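PDB 3N6Q: YghZ aldo-keto reductase from Escherichia coli, which probably catalyses the reduction of aldehydes or ketones to alcohols with a nicotinamide cofactor. Local coordinates for residues D133-S137 with L190-P194. Residues are numbered along the deposited sequence.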
loop_
_atom_site.group_PDB
_atom_site.type_symbol
_atom_site.label_atom_id
_atom_site.label_comp_id
_atom_site.label_asym_id
_atom_site.label_seq_id
_atom_site.Cartn_x
_atom_site.Cartn_y
_atom_site.Cartn_z
ATOM N N ASP B 133 -5.343 -17.457 -3.560
ATOM C CA ASP B 133 -3.981 -17.625 -4.138
ATOM C C ASP B 133 -3.928 -17.144 -5.592
ATOM O O ASP B 133 -2.930 -16.566 -6.026
ATOM C CB ASP B 133 -3.668 -19.115 -4.062
ATOM C CG ASP B 133 -3.682 -19.584 -2.624
ATOM O OD1 ASP B 133 -2.655 -19.379 -1.950
ATOM O OD2 ASP B 133 -4.714 -20.079 -2.135
ATOM N N ILE B 134 -5.019 -17.334 -6.325
ATOM C CA ILE B 134 -5.062 -16.834 -7.727
ATOM C C ILE B 134 -6.373 -16.125 -7.990
ATOM O O ILE B 134 -7.424 -16.658 -7.660
ATOM C CB ILE B 134 -4.932 -17.977 -8.790
ATOM C CG1 ILE B 134 -3.758 -18.920 -8.387
ATOM C CG2 ILE B 134 -4.702 -17.359 -10.158
ATOM C CD1 ILE B 134 -3.637 -20.187 -9.275
ATOM N N PHE B 135 -6.304 -14.892 -8.498
ATOM C CA PHE B 135 -7.527 -14.204 -8.895
ATOM C C PHE B 135 -7.506 -14.082 -10.415
ATOM O O PHE B 135 -6.503 -13.631 -10.958
ATOM C CB PHE B 135 -7.588 -12.819 -8.233
ATOM C CG PHE B 135 -8.842 -12.038 -8.613
ATOM C CD1 PHE B 135 -10.122 -12.618 -8.455
ATOM C CD2 PHE B 135 -8.742 -10.753 -9.102
ATOM C CE1 PHE B 135 -11.316 -11.847 -8.816
ATOM C CE2 PHE B 135 -9.886 -9.978 -9.415
ATOM C CZ PHE B 135 -11.141 -10.533 -9.328
ATOM N N TYR B 136 -8.568 -14.494 -11.110
ATOM C CA TYR B 136 -8.620 -14.448 -12.604
ATOM C C TYR B 136 -9.554 -13.337 -13.109
ATOM O O TYR B 136 -10.680 -13.206 -12.624
ATOM C CB TYR B 136 -9.315 -15.703 -13.099
ATOM C CG TYR B 136 -8.419 -16.942 -13.141
ATOM C CD1 TYR B 136 -7.779 -17.330 -14.342
ATOM C CD2 TYR B 136 -8.323 -17.786 -12.005
ATOM C CE1 TYR B 136 -7.075 -18.561 -14.444
ATOM C CE2 TYR B 136 -7.568 -19.003 -12.074
ATOM C CZ TYR B 136 -6.971 -19.383 -13.305
ATOM O OH TYR B 136 -6.287 -20.582 -13.328
ATOM N N SER B 137 -9.192 -12.742 -14.263
ATOM C CA SER B 137 -10.198 -12.277 -15.196
ATOM C C SER B 137 -10.813 -13.499 -15.892
ATOM O O SER B 137 -10.094 -14.233 -16.632
ATOM C CB SER B 137 -9.505 -11.316 -16.201
ATOM O OG SER B 137 -10.471 -10.974 -17.170
ATOM N N LEU B 190 0.426 -15.361 -13.959
ATOM C CA LEU B 190 0.761 -16.732 -13.507
ATOM C C LEU B 190 0.347 -17.823 -14.496
ATOM O O LEU B 190 1.087 -18.813 -14.721
ATOM C CB LEU B 190 0.165 -17.019 -12.118
ATOM C CG LEU B 190 0.395 -18.458 -11.649
ATOM C CD1 LEU B 190 1.928 -18.700 -11.247
ATOM C CD2 LEU B 190 -0.562 -18.775 -10.465
ATOM N N ILE B 191 -0.869 -17.697 -15.024
ATOM C CA ILE B 191 -1.628 -18.842 -15.512
ATOM C C ILE B 191 -2.741 -18.400 -16.452
ATOM O O ILE B 191 -3.358 -17.282 -16.308
ATOM C CB ILE B 191 -2.144 -19.723 -14.319
ATOM C CG1 ILE B 191 -2.681 -21.061 -14.777
ATOM C CG2 ILE B 191 -3.283 -18.970 -13.509
ATOM C CD1 ILE B 191 -2.845 -22.060 -13.510
ATOM N N HIS B 192 -3.033 -19.277 -17.425
ATOM C CA HIS B 192 -4.123 -19.107 -18.361
ATOM C C HIS B 192 -4.981 -20.359 -18.216
ATOM O O HIS B 192 -4.455 -21.510 -18.186
ATOM C CB HIS B 192 -3.563 -18.957 -19.815
ATOM C CG HIS B 192 -4.594 -18.605 -20.859
ATOM N ND1 HIS B 192 -5.697 -19.392 -21.126
ATOM C CD2 HIS B 192 -4.673 -17.549 -21.714
ATOM C CE1 HIS B 192 -6.393 -18.854 -22.111
ATOM N NE2 HIS B 192 -5.803 -17.717 -22.465
ATOM N N GLN B 193 -6.290 -20.165 -18.065
ATOM C CA GLN B 193 -7.229 -21.265 -18.085
ATOM C C GLN B 193 -8.083 -21.277 -19.347
ATOM O O GLN B 193 -9.125 -20.599 -19.400
ATOM C CB GLN B 193 -8.122 -21.204 -16.796
ATOM C CG GLN B 193 -9.135 -22.274 -16.724
ATOM C CD GLN B 193 -9.904 -22.225 -15.382
ATOM O OE1 GLN B 193 -11.104 -22.386 -15.369
ATOM N NE2 GLN B 193 -9.202 -22.081 -14.280
ATOM N N PRO B 194 -7.693 -22.095 -20.374
ATOM C CA PRO B 194 -8.508 -22.264 -21.594
ATOM C C PRO B 194 -9.354 -23.522 -21.495
ATOM O O PRO B 194 -9.049 -24.452 -20.734
ATOM C CB PRO B 194 -7.438 -22.420 -22.697
ATOM C CG PRO B 194 -6.358 -23.267 -21.976
ATOM C CD PRO B 194 -6.332 -22.668 -20.526
#
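Asp133 turns its carboxylate from Leu190-Pro194 and takes two salt bridges, OD2 with Arg89 and OD1 with Lys114 of a neighbouring subunit. Ile134 begins the contact: its CA-to-CB bond points toward the other segment, and it makes apolar van der Waals contacts, its CD1 3.6 Å from Leu190 CD2 and its CG2 4.0 Å from Ile191 CG2. Phe135, next in the alternation of the strand, takes no part. Residues 134-137 and 191-193 are second neighbours in the TIM barrel of the aldo-keto reductases, since strand 162-168 pairs in parallel with both; their axes come within 8.8 Å at closest and are inclined by 54°, and buried side chains fill the gap inside the barrel. Tyr136, the next inward residue, reaches across this interior and packs on Ile191, whose CG2 lies 3.7 Å from Tyr136 CZ and 3.4 Å from Tyr136 OH. The same Tyr136 OH lies 3.4 Å from Gln193 NE2. That amide nitrogen makes a weak hydrogen bond to Asp61 OD1, and Lys97 adds a cation-pi contact to the tyrosine ring; Asp61 and Lys97 probably belong to the catalytic tetrad of the family, which would place the Tyr136-Gln193 end beside the active site.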